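Local atomic coordinates of GH18 chiitnase (Pseudoalteromonas aurantia, PDB entry 6K7Z), a protein that probably hydrolyses the beta-1,4 linkages of chitin from within the polymer chain, as an endochitinase of glycoside hydrolase family 18. Residues D110-D115 against Q139-R144; D182-Q187 against P212-E217; S203-Y208 against V219-P224; E243-I248 against S252-I257. All coordinates share one frame; numbering follows the deposited sequence.

Contact 1 (D110-D115 against Q139-R144)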
loop_
_atom_site.group_PDB
_atom_site.type_symbol
_atom_site.label_atom_id
_atom_site.label_comp_id
_atom_site.label_asym_id
_atom_site.label_seq_id
_atom_site.Cartn_x
_atom_site.Cartn_y
_atom_site.Cartn_z
ATOM N N ASP A 110 11.672 -5.884 4.536
ATOM C CA ASP A 110 10.978 -5.842 5.814
ATOM C C ASP A 110 9.550 -6.352 5.742
ATOM O O ASP A 110 8.857 -6.332 6.763
ATOM C CB ASP A 110 11.014 -4.423 6.384
ATOM C CG ASP A 110 12.426 -3.978 6.687
ATOM O OD1 ASP A 110 13.016 -4.511 7.659
ATOM O OD2 ASP A 110 12.958 -3.127 5.942
ATOM N N GLY A 111 9.097 -6.832 4.583
ATOM C CA GLY A 111 7.739 -7.323 4.485
ATOM C C GLY A 111 7.120 -7.002 3.136
ATOM O O GLY A 111 7.818 -6.752 2.154
ATOM N N VAL A 112 5.789 -7.040 3.105
ATOM C CA VAL A 112 5.019 -6.999 1.868
ATOM C C VAL A 112 3.896 -5.990 2.014
ATOM O O VAL A 112 3.233 -5.926 3.054
ATOM C CB VAL A 112 4.419 -8.370 1.499
ATOM C CG1 VAL A 112 3.643 -8.281 0.182
ATOM C CG2 VAL A 112 5.488 -9.411 1.383
ATOM N N ASP A 113 3.666 -5.231 0.955
ATOM C CA ASP A 113 2.471 -4.424 0.785
ATOM C C ASP A 113 1.605 -5.104 -0.264
ATOM O O ASP A 113 2.080 -5.401 -1.359
ATOM C CB ASP A 113 2.848 -3.010 0.341
ATOM C CG ASP A 113 1.644 -2.127 0.073
ATOM O OD1 ASP A 113 0.896 -1.801 1.024
ATOM O OD2 ASP A 113 1.463 -1.721 -1.100
ATOM N N ILE A 114 0.350 -5.376 0.073
ATOM C CA ILE A 114 -0.556 -6.077 -0.825
ATOM C C ILE A 114 -1.401 -5.002 -1.487
ATOM O O ILE A 114 -2.375 -4.517 -0.909
ATOM C CB ILE A 114 -1.404 -7.118 -0.091
ATOM C CG1 ILE A 114 -0.488 -8.231 0.433
ATOM C CG2 ILE A 114 -2.487 -7.674 -1.007
ATOM C CD1 ILE A 114 -1.146 -9.105 1.461
ATOM N N ASP A 115 -1.001 -4.602 -2.692
ATOM C CA ASP A 115 -1.696 -3.540 -3.414
ATOM C C ASP A 115 -2.712 -4.189 -4.348
ATOM O O ASP A 115 -2.507 -4.322 -5.556
ATOM C CB ASP A 115 -0.695 -2.669 -4.158
ATOM C CG ASP A 115 -1.338 -1.452 -4.815
ATOM O OD1 ASP A 115 -2.573 -1.285 -4.723
ATOM O OD2 ASP A 115 -0.601 -0.646 -5.423
ATOM N N GLN A 139 -3.300 -14.633 6.114
ATOM C CA GLN A 139 -2.987 -15.622 7.136
ATOM C C GLN A 139 -1.731 -16.403 6.773
ATOM O O GLN A 139 -0.843 -16.603 7.611
ATOM C CB GLN A 139 -4.173 -16.567 7.325
ATOM C CG GLN A 139 -5.342 -15.953 8.083
ATOM C CD GLN A 139 -6.580 -16.834 8.073
ATOM O OE1 GLN A 139 -6.750 -17.676 7.193
ATOM N NE2 GLN A 139 -7.457 -16.633 9.052
ATOM N N GLU A 140 -1.638 -16.852 5.522
ATOM C CA GLU A 140 -0.496 -17.660 5.112
ATOM C C GLU A 140 0.781 -16.838 5.093
ATOM O O GLU A 140 1.861 -17.341 5.422
ATOM C CB GLU A 140 -0.760 -18.271 3.739
ATOM C CG GLU A 140 -1.969 -19.173 3.696
ATOM C CD GLU A 140 -1.715 -20.496 4.384
ATOM O OE1 GLU A 140 -0.561 -20.737 4.821
ATOM O OE2 GLU A 140 -2.661 -21.299 4.464
ATOM N N LEU A 141 0.677 -15.571 4.703
ATOM C CA LEU A 141 1.849 -14.707 4.691
ATOM C C LEU A 141 2.324 -14.418 6.109
ATOM O O LEU A 141 3.531 -14.459 6.388
ATOM C CB LEU A 141 1.504 -13.419 3.946
ATOM C CG LEU A 141 2.532 -12.609 3.163
ATOM C CD1 LEU A 141 3.433 -13.484 2.328
ATOM C CD2 LEU A 141 1.773 -11.627 2.274
ATOM N N ARG A 142 1.383 -14.143 7.015
ATOM C CA ARG A 142 1.721 -13.803 8.394
ATOM C C ARG A 142 2.347 -14.984 9.114
ATOM O O ARG A 142 3.227 -14.800 9.965
ATOM C CB ARG A 142 0.466 -13.325 9.133
ATOM C CG ARG A 142 0.694 -12.952 10.592
ATOM C CD ARG A 142 1.852 -11.966 10.719
ATOM N NE ARG A 142 1.413 -10.597 10.514
ATOM C CZ ARG A 142 2.231 -9.584 10.244
ATOM N NH1 ARG A 142 3.534 -9.788 10.128
ATOM N NH2 ARG A 142 1.742 -8.366 10.087
ATOM N N LYS A 143 1.905 -16.196 8.768
ATOM C CA LYS A 143 2.534 -17.417 9.251
ATOM C C LYS A 143 4.023 -17.434 8.927
ATOM O O LYS A 143 4.851 -17.771 9.783
ATOM C CB LYS A 143 1.810 -18.611 8.625
ATOM C CG LYS A 143 2.343 -19.975 9.005
ATOM C CD LYS A 143 1.699 -21.065 8.138
ATOM C CE LYS A 143 0.186 -21.085 8.289
ATOM N NZ LYS A 143 -0.445 -22.027 7.302
ATOM N N ARG A 144 4.384 -17.029 7.706
ATOM C CA ARG A 144 5.762 -17.082 7.234
ATOM C C ARG A 144 6.567 -15.832 7.565
ATOM O O ARG A 144 7.801 -15.907 7.607
ATOM C CB ARG A 144 5.774 -17.327 5.720
ATOM C CG ARG A 144 5.069 -18.625 5.340
ATOM C CD ARG A 144 4.671 -18.694 3.877
ATOM N NE ARG A 144 4.312 -20.061 3.486
ATOM C CZ ARG A 144 3.125 -20.625 3.703
ATOM N NH1 ARG A 144 2.157 -19.956 4.310
ATOM N NH2 ARG A 144 2.899 -21.867 3.306
#
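I114 and L141 reach for each other end to end, CD1 of I114 lying 3.9 Å from CD2 of L141. The same L141 methyl also faces V112, whose CB is 4.3 Å away, and this one leucine branch therefore bridges two alternate residues of the strand. In I114, CG1 lies beside the backbone N and opposite the carbonyl carbon (chi1 -66°), which sends the longer branch out to the helix. D113, between them, points the other way into the barrel, where its carboxylate is hydrogen-bonded to Y7, S75 and S153. Residues D110, D113 and D115 belong to the DxxDxDxE signature of family 18, which E117 completes; the contact thus packs the back of the strand carrying it. Along the helix a salt-bridge network ties the turn together. E140 OE1 takes K143 NZ from above the carboxylate plane at 2.8 Å and R144 NH1 on its anti side at 2.9 Å, the latter bond nearly straight (165°). R144 NH1 is shared with E140 O. Helix 93-106 packs beside the apolar cluster, with V104 on V112 and L100 on L141, while strands 71-77 and 151-154 flank strand 111-115 in the barrel sheet.

Contact 2 (D182-Q187 against P212-E217)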
loop_
_atom_site.group_PDB
_atom_site.type_symbol
_atom_site.label_atom_id
_atom_site.label_comp_id
_atom_site.label_asym_id
_atom_site.label_seq_id
_atom_site.Cartn_x
_atom_site.Cartn_y
_atom_site.Cartn_z
ATOM N N ASP A 182 -0.638 -4.897 9.549
ATOM C CA ASP A 182 -0.041 -3.782 10.274
ATOM C C ASP A 182 -0.756 -2.468 9.989
ATOM O O ASP A 182 -1.020 -1.697 10.918
ATOM C CB ASP A 182 1.446 -3.684 9.950
ATOM C CG ASP A 182 2.228 -4.856 10.520
ATOM O OD1 ASP A 182 2.560 -4.822 11.719
ATOM O OD2 ASP A 182 2.490 -5.803 9.777
ATOM N N TRP A 183 -1.089 -2.190 8.730
ATOM C CA TRP A 183 -1.865 -0.991 8.422
ATOM C C TRP A 183 -2.408 -1.085 7.003
ATOM O O TRP A 183 -2.014 -1.947 6.215
ATOM C CB TRP A 183 -1.042 0.288 8.586
ATOM C CG TRP A 183 0.190 0.346 7.743
ATOM C CD1 TRP A 183 0.266 0.690 6.417
ATOM C CD2 TRP A 183 1.529 0.081 8.166
ATOM N NE1 TRP A 183 1.568 0.635 5.995
ATOM C CE2 TRP A 183 2.364 0.261 7.047
ATOM C CE3 TRP A 183 2.106 -0.294 9.384
ATOM C CZ2 TRP A 183 3.742 0.084 7.112
ATOM C CZ3 TRP A 183 3.477 -0.471 9.443
ATOM C CH2 TRP A 183 4.278 -0.293 8.315
ATOM N N LEU A 184 -3.323 -0.174 6.699
ATOM C CA LEU A 184 -3.933 -0.037 5.383
ATOM C C LEU A 184 -3.470 1.273 4.769
ATOM O O LEU A 184 -3.604 2.326 5.397
ATOM C CB LEU A 184 -5.457 -0.019 5.484
ATOM C CG LEU A 184 -6.159 -1.190 6.160
ATOM C CD1 LEU A 184 -7.676 -0.941 6.168
ATOM C CD2 LEU A 184 -5.808 -2.505 5.443
ATOM N N ASN A 185 -2.944 1.208 3.547
ATOM C CA ASN A 185 -2.610 2.418 2.786
ATOM C C ASN A 185 -3.837 2.772 1.955
ATOM O O ASN A 185 -3.987 2.304 0.827
ATOM C CB ASN A 185 -1.398 2.181 1.892
ATOM C CG ASN A 185 -0.128 1.870 2.680
ATOM O OD1 ASN A 185 0.219 2.570 3.632
ATOM N ND2 ASN A 185 0.576 0.813 2.270
ATOM N N VAL A 186 -4.741 3.583 2.516
ATOM C CA VAL A 186 -5.992 3.897 1.825
ATOM C C VAL A 186 -5.715 4.894 0.701
ATOM O O VAL A 186 -5.157 5.971 0.931
ATOM C CB VAL A 186 -7.047 4.452 2.796
ATOM C CG1 VAL A 186 -8.359 4.684 2.054
ATOM C CG2 VAL A 186 -7.244 3.504 3.990
ATOM N N GLN A 187 -6.125 4.547 -0.522
ATOM C CA GLN A 187 -5.873 5.389 -1.692
ATOM C C GLN A 187 -7.014 6.383 -1.849
ATOM O O GLN A 187 -8.009 6.122 -2.526
ATOM C CB GLN A 187 -5.721 4.541 -2.950
ATOM C CG GLN A 187 -4.758 3.381 -2.820
ATOM C CD GLN A 187 -4.533 2.673 -4.146
ATOM O OE1 GLN A 187 -4.671 3.277 -5.211
ATOM N NE2 GLN A 187 -4.176 1.383 -4.087
ATOM N N PRO A 212 -14.007 -3.081 12.917
ATOM C CA PRO A 212 -13.445 -4.108 13.805
ATOM C C PRO A 212 -11.977 -4.375 13.497
ATOM O O PRO A 212 -11.584 -4.517 12.337
ATOM C CB PRO A 212 -14.324 -5.334 13.521
ATOM C CG PRO A 212 -15.674 -4.735 13.132
ATOM C CD PRO A 212 -15.316 -3.473 12.360
ATOM N N ASN A 213 -11.160 -4.412 14.553
ATOM C CA ASN A 213 -9.715 -4.631 14.550
ATOM C C ASN A 213 -8.936 -3.439 14.012
ATOM O O ASN A 213 -7.707 -3.463 14.051
ATOM C CB ASN A 213 -9.304 -5.882 13.761
ATOM C CG ASN A 213 -9.912 -7.135 14.336
ATOM O OD1 ASN A 213 -9.842 -7.364 15.542
ATOM N ND2 ASN A 213 -10.566 -7.923 13.491
ATOM N N MET A 214 -9.602 -2.395 13.544
ATOM C CA MET A 214 -8.889 -1.235 13.036
ATOM C C MET A 214 -8.737 -0.176 14.124
ATOM O O MET A 214 -9.307 -0.272 15.217
ATOM C CB MET A 214 -9.606 -0.669 11.814
ATOM C CG MET A 214 -9.483 -1.564 10.584
ATOM S SD MET A 214 -7.787 -1.641 9.951
ATOM C CE MET A 214 -7.269 -3.262 10.521
ATOM N N SER A 215 -7.938 0.838 13.812
ATOM C CA SER A 215 -7.674 1.959 14.703
ATOM C C SER A 215 -7.005 3.057 13.891
ATOM O O SER A 215 -6.600 2.812 12.745
ATOM C CB SER A 215 -6.775 1.518 15.854
ATOM O OG SER A 215 -5.493 1.191 15.357
ATOM N N PRO A 216 -6.836 4.259 14.439
ATOM C CA PRO A 216 -6.031 5.267 13.726
ATOM C C PRO A 216 -4.670 4.750 13.314
ATOM O O PRO A 216 -4.250 4.959 12.165
ATOM C CB PRO A 216 -5.920 6.400 14.752
ATOM C CG PRO A 216 -7.172 6.271 15.554
ATOM C CD PRO A 216 -7.419 4.801 15.680
ATOM N N GLU A 217 -3.982 4.044 14.219
ATOM C CA GLU A 217 -2.634 3.574 13.931
ATOM C C GLU A 217 -2.602 2.710 12.682
ATOM O O GLU A 217 -1.608 2.719 11.948
ATOM C CB GLU A 217 -2.092 2.805 15.137
ATOM C CG GLU A 217 -0.705 2.197 14.955
ATOM C CD GLU A 217 0.424 3.189 15.186
ATOM O OE1 GLU A 217 1.577 2.729 15.290
ATOM O OE2 GLU A 217 0.173 4.418 15.262
#
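L184 and M214 meet because both first torsions set CG beside the backbone N, opposite the carbonyl carbon, and M214 then bends twice more, at chi2 (-68°) and chi3 (104°). The bends bring its sulfur against the leucine, and the two side chains cross at about a right angle. The sulfur does the touching: M214 SD is 3.8 Å from CD1 of L184 and 4.2 Å from its CG. It is a purely apolar contact, in which a buried sulfur rests on the leucine's branch point and one of its methyls, and L161 packs on the same leucine. W183 takes the opposite course. Its CG sits between the backbone N and the carbonyl carbon (chi1 58°), the crowded position, and the indole turns into the barrel interior among I5, I151, S153 and I220. Only its CB approaches the loop, 4.2 Å from E217 O.

Strand 183-187 is one of the parallel strands of a (beta/alpha)8 barrel, the TIM-barrel fold of family 18, and P212-E217 is the turn that brings the chain from helix 198-209 back to the next strand, 219-224. The contact accordingly lies at the end of the barrel where strands begin, away from their C-terminal ends. At that far end Q187 NE2 is hydrogen-bonded to E117 and to A155 O.

The carboxylate of E217 turns to K3 of the first strand in a salt bridge, while N213 ND2, farther back in the turn, is hydrogen-bonded to V174 O of helix 169-177.

Contact 3 (S203-Y208 against V219-P224)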
loop_
_atom_site.group_PDB
_atom_site.type_symbol
_atom_site.label_atom_id
_atom_site.label_comp_id
_atom_site.label_asym_id
_atom_site.label_seq_id
_atom_site.Cartn_x
_atom_site.Cartn_y
_atom_site.Cartn_z
ATOM N N SER A 203 -14.360 12.218 7.034
ATOM C CA SER A 203 -15.406 11.408 7.654
ATOM C C SER A 203 -15.174 9.930 7.379
ATOM O O SER A 203 -15.293 9.096 8.286
ATOM C CB SER A 203 -16.787 11.844 7.164
ATOM O OG SER A 203 -16.899 11.703 5.763
ATOM N N SER A 204 -14.806 9.592 6.142
ATOM C CA SER A 204 -14.526 8.199 5.816
ATOM C C SER A 204 -13.329 7.675 6.594
ATOM O O SER A 204 -13.380 6.565 7.137
ATOM C CB SER A 204 -14.312 8.037 4.310
ATOM O OG SER A 204 -15.526 8.226 3.599
ATOM N N TYR A 205 -12.237 8.452 6.660
ATOM C CA TYR A 205 -11.086 8.040 7.461
ATOM C C TYR A 205 -11.504 7.680 8.888
ATOM O O TYR A 205 -11.120 6.631 9.418
ATOM C CB TYR A 205 -10.012 9.136 7.485
ATOM C CG TYR A 205 -8.829 8.713 8.315
ATOM C CD1 TYR A 205 -7.815 7.940 7.760
ATOM C CD2 TYR A 205 -8.754 9.024 9.667
ATOM C CE1 TYR A 205 -6.737 7.521 8.520
ATOM C CE2 TYR A 205 -7.688 8.596 10.438
ATOM C CZ TYR A 205 -6.685 7.840 9.859
ATOM O OH TYR A 205 -5.633 7.406 10.615
ATOM N N LEU A 206 -12.291 8.543 9.529
ATOM C CA LEU A 206 -12.697 8.264 10.902
ATOM C C LEU A 206 -13.514 6.976 10.984
ATOM O O LEU A 206 -13.299 6.150 11.879
ATOM C CB LEU A 206 -13.487 9.448 11.456
ATOM C CG LEU A 206 -12.699 10.751 11.582
ATOM C CD1 LEU A 206 -13.639 11.923 11.929
ATOM C CD2 LEU A 206 -11.603 10.600 12.624
ATOM N N ASN A 207 -14.443 6.786 10.044
ATOM C CA ASN A 207 -15.222 5.548 9.999
ATOM C C ASN A 207 -14.315 4.334 9.882
ATOM O O ASN A 207 -14.538 3.306 10.545
ATOM C CB ASN A 207 -16.198 5.584 8.820
ATOM C CG ASN A 207 -17.330 6.556 9.027
ATOM O OD1 ASN A 207 -17.578 6.998 10.145
ATOM N ND2 ASN A 207 -18.038 6.882 7.951
ATOM N N TYR A 208 -13.287 4.427 9.032
ATOM C CA TYR A 208 -12.420 3.275 8.814
ATOM C C TYR A 208 -11.635 2.931 10.070
ATOM O O TYR A 208 -11.357 1.752 10.328
ATOM C CB TYR A 208 -11.457 3.534 7.651
ATOM C CG TYR A 208 -12.110 3.895 6.338
ATOM C CD1 TYR A 208 -13.446 3.597 6.081
ATOM C CD2 TYR A 208 -11.384 4.535 5.347
ATOM C CE1 TYR A 208 -14.040 3.948 4.872
ATOM C CE2 TYR A 208 -11.963 4.871 4.138
ATOM C CZ TYR A 208 -13.284 4.580 3.904
ATOM O OH TYR A 208 -13.846 4.941 2.698
ATOM N N VAL A 219 -4.622 2.862 9.966
ATOM C CA VAL A 219 -5.196 3.446 8.759
ATOM C C VAL A 219 -4.339 4.636 8.352
ATOM O O VAL A 219 -4.206 5.602 9.115
ATOM C CB VAL A 219 -6.662 3.855 8.953
ATOM C CG1 VAL A 219 -7.255 4.302 7.612
ATOM C CG2 VAL A 219 -7.478 2.687 9.554
ATOM N N ILE A 220 -3.754 4.553 7.158
ATOM C CA ILE A 220 -2.889 5.593 6.596
ATOM C C ILE A 220 -3.638 6.245 5.442
ATOM O O ILE A 220 -4.174 5.546 4.574
ATOM C CB ILE A 220 -1.553 5.008 6.096
ATOM C CG1 ILE A 220 -0.926 4.073 7.132
ATOM C CG2 ILE A 220 -0.592 6.107 5.678
ATOM C CD1 ILE A 220 -0.509 4.746 8.409
ATOM N N ALA A 221 -3.648 7.575 5.407
ATOM C CA ALA A 221 -4.349 8.299 4.353
ATOM C C ALA A 221 -3.392 8.584 3.201
ATOM O O ALA A 221 -2.359 9.230 3.396
ATOM C CB ALA A 221 -4.942 9.596 4.895
ATOM N N GLY A 222 -3.728 8.107 2.005
ATOM C CA GLY A 222 -2.828 8.161 0.851
ATOM C C GLY A 222 -3.282 9.183 -0.180
ATOM O O GLY A 222 -4.485 9.317 -0.451
ATOM N N PHE A 223 -2.312 9.883 -0.776
ATOM C CA PHE A 223 -2.592 10.989 -1.693
ATOM C C PHE A 223 -1.587 11.009 -2.834
ATOM O O PHE A 223 -0.458 10.536 -2.676
ATOM C CB PHE A 223 -2.538 12.340 -0.960
ATOM C CG PHE A 223 -3.566 12.467 0.109
ATOM C CD1 PHE A 223 -4.865 12.824 -0.211
ATOM C CD2 PHE A 223 -3.255 12.183 1.429
ATOM C CE1 PHE A 223 -5.826 12.911 0.773
ATOM C CE2 PHE A 223 -4.223 12.272 2.420
ATOM C CZ PHE A 223 -5.502 12.640 2.092
ATOM N N PRO A 224 -1.957 11.589 -3.980
ATOM C CA PRO A 224 -0.967 11.816 -5.041
ATOM C C PRO A 224 -0.111 13.028 -4.714
ATOM O O PRO A 224 -0.601 14.018 -4.162
ATOM C CB PRO A 224 -1.824 12.085 -6.289
ATOM C CG PRO A 224 -3.228 12.301 -5.799
ATOM C CD PRO A 224 -3.266 12.187 -4.306
#
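Y205 reaches from helix 198-209 to V219 at the start of strand 219-224, within the beta-alpha-beta crossover that runs from strand 183-187. The axes of helix segment 203-208 and strand segment 219-224 come within 9.3 Å and run nearly antiparallel (158°). With CG of Y205 anti to the backbone N and beside the carbonyl carbon (chi1 180°), the phenol extends toward the strand, sliding past V219 in the opposite direction. Its hydroxyl donates to V219 O at 2.7 Å, from a position tilted out of the carbonyl plane, and V219 O itself lies at the edge of the ring, in its plane. Y205 CE1 lies 3.4 Å from V219 CG1. The same hydroxyl accepts from G255 N, so it joins two strand ends. A phenylalanine in place of Y205 lacks that oxygen and would probably leave the V219 carbonyl without this donor and G255 N without its acceptor. Y208 behaves differently: its CB aims at the strand, but the ring swings off, its hydroxyl hydrogen-bonded to E162, and one ring face lies under S204 O near the rim. Of the Y208 side chain, just the base packs on the strand, CB standing 4.3 Å from V219 CG1.

Contact 4 (E243-I248 against S252-I257)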
loop_
_atom_site.group_PDB
_atom_site.type_symbol
_atom_site.label_atom_id
_atom_site.label_comp_id
_atom_site.label_asym_id
_atom_site.label_seq_id
_atom_site.Cartn_x
_atom_site.Cartn_y
_atom_site.Cartn_z
ATOM N N GLU A 243 -7.176 20.764 5.663
ATOM C CA GLU A 243 -8.528 20.247 5.505
ATOM C C GLU A 243 -8.627 18.742 5.690
ATOM O O GLU A 243 -9.750 18.223 5.751
ATOM C CB GLU A 243 -9.109 20.623 4.130
ATOM C CG GLU A 243 -9.087 22.134 3.851
ATOM C CD GLU A 243 -10.074 22.586 2.776
ATOM O OE1 GLU A 243 -11.170 21.992 2.655
ATOM O OE2 GLU A 243 -9.772 23.573 2.069
ATOM N N VAL A 244 -7.502 18.034 5.803
ATOM C CA VAL A 244 -7.522 16.604 6.093
ATOM C C VAL A 244 -6.786 16.317 7.395
ATOM O O VAL A 244 -7.372 15.796 8.351
ATOM C CB VAL A 244 -6.905 15.798 4.935
ATOM C CG1 VAL A 244 -6.772 14.330 5.316
ATOM C CG2 VAL A 244 -7.719 15.962 3.670
ATOM N N ILE A 245 -5.483 16.626 7.421
ATOM C CA ILE A 245 -4.626 16.239 8.537
ATOM C C ILE A 245 -5.076 16.919 9.825
ATOM O O ILE A 245 -5.322 16.268 10.845
ATOM C CB ILE A 245 -3.152 16.550 8.219
ATOM C CG1 ILE A 245 -2.618 15.586 7.145
ATOM C CG2 ILE A 245 -2.308 16.461 9.484
ATOM C CD1 ILE A 245 -1.203 15.885 6.681
ATOM N N LYS A 246 -5.176 18.243 9.809
ATOM C CA LYS A 246 -5.577 18.921 11.039
ATOM C C LYS A 246 -6.988 18.553 11.483
ATOM O O LYS A 246 -7.169 18.285 12.681
ATOM C CB LYS A 246 -5.384 20.434 10.891
ATOM C CG LYS A 246 -3.901 20.790 10.946
ATOM C CD LYS A 246 -3.632 22.283 11.028
ATOM C CE LYS A 246 -2.134 22.563 11.026
ATOM N NZ LYS A 246 -1.453 22.059 12.255
ATOM N N PRO A 247 -8.000 18.479 10.614
ATOM C CA PRO A 247 -9.320 18.037 11.099
ATOM C C PRO A 247 -9.317 16.632 11.686
ATOM O O PRO A 247 -10.053 16.373 12.647
ATOM C CB PRO A 247 -10.201 18.139 9.846
ATOM C CG PRO A 247 -9.531 19.193 9.009
ATOM C CD PRO A 247 -8.064 18.940 9.213
ATOM N N ILE A 248 -8.501 15.716 11.189
ATOM C CA ILE A 248 -8.453 14.390 11.768
ATOM C C ILE A 248 -7.753 14.458 13.140
ATOM O O ILE A 248 -8.185 13.870 14.095
ATOM C CB ILE A 248 -7.731 13.411 10.826
ATOM C CG1 ILE A 248 -8.584 13.072 9.642
ATOM C CG2 ILE A 248 -7.358 12.136 11.528
ATOM C CD1 ILE A 248 -7.874 12.278 8.580
ATOM N N SER A 252 -9.293 12.812 16.508
ATOM C CA SER A 252 -8.743 11.552 16.784
ATOM C C SER A 252 -7.243 11.643 16.595
ATOM O O SER A 252 -6.683 12.701 16.681
ATOM C CB SER A 252 -9.368 10.617 15.722
ATOM O OG SER A 252 -8.843 9.354 15.686
ATOM N N SER A 253 -6.605 10.522 16.386
ATOM C CA SER A 253 -5.226 10.554 15.944
ATOM C C SER A 253 -5.189 10.122 14.488
ATOM O O SER A 253 -6.198 9.681 13.919
ATOM C CB SER A 253 -4.321 9.679 16.826
ATOM O OG SER A 253 -4.817 8.365 16.960
ATOM N N LEU A 254 -4.021 10.307 13.880
ATOM C CA LEU A 254 -3.812 10.054 12.462
ATOM C C LEU A 254 -2.700 9.020 12.328
ATOM O O LEU A 254 -1.559 9.275 12.732
ATOM C CB LEU A 254 -3.462 11.348 11.720
ATOM C CG LEU A 254 -3.093 11.240 10.240
ATOM C CD1 LEU A 254 -4.149 10.446 9.457
ATOM C CD2 LEU A 254 -2.889 12.624 9.624
ATOM N N GLY A 255 -3.039 7.854 11.777
ATOM C CA GLY A 255 -2.037 6.817 11.613
ATOM C C GLY A 255 -0.886 7.236 10.722
ATOM O O GLY A 255 0.260 6.844 10.958
ATOM N N GLY A 256 -1.165 8.010 9.685
ATOM C CA GLY A 256 -0.086 8.518 8.861
ATOM C C GLY A 256 -0.572 8.958 7.493
ATOM O O GLY A 256 -1.772 9.010 7.216
ATOM N N ILE A 257 0.413 9.270 6.642
ATOM C CA ILE A 257 0.192 9.756 5.286
ATOM C C ILE A 257 1.033 8.931 4.331
ATOM O O ILE A 257 2.240 8.771 4.544
ATOM C CB ILE A 257 0.560 11.242 5.144
ATOM C CG1 ILE A 257 -0.393 12.108 5.967
ATOM C CG2 ILE A 257 0.554 11.654 3.663
ATOM C CD1 ILE A 257 -1.821 12.129 5.418
#
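I248 O receives the backbone N of S252 at 2.9 Å, closing the last turn of helix 237-251 before S252 leaves helical geometry. The turn belongs to a beta-alpha-beta unit of the barrel, in which the helix hands over to strand 256-260. Two isoleucines on its inner side pack on the incoming chain. I245 meets L254 at about a right angle: L254 CD2 fits against both branches, 3.9 Å from CG1 and 3.9 Å from CG2 of I245. The longer branch of I245, set beside the backbone N (chi1 -71°), carries on to I257, its CD1 3.9 Å from I257 CG1. I274 and S277 of helix 269-277 also pack on I245; an alanine here, lacking both branches, is likely to open a gap between L254 and I257 on one side and that helix on the other. I248 uses its short branch instead; CG2 lies 4.0 Å from L254 CB and 3.6 Å from S253 O, while Y205 packs on I248 and L254 alike. Just past the helix, S252 OG hydrogen-bonds to S253 O at 3.2 Å, lying in the carbonyl plane on a lone pair.

All four contacts reach the same barrel sheet. Contacts 1 and 2 are separated in it by strand 151-154, yet they join through the salt bridge R142 NH2 to D182 OD2 (2.7 Å) and, inside the barrel, a weak bond of D113 OD1 to N185 ND2. Contacts 2 and 3 share neighbouring strands, with V186 N 2.9 Å from I220 O. Contact 4 sits beside contact 3, their centres about 8 Å apart, and P216 of contact 2 packs against S252 and S253 of contact 4. Contacts 1 and 4 stay about 11 Å apart at their nearest atoms. D115, ending strand 111-115 close to E117, marks the probable catalytic side, where Q187 NE2 lies 3.2 Å from D115 OD1.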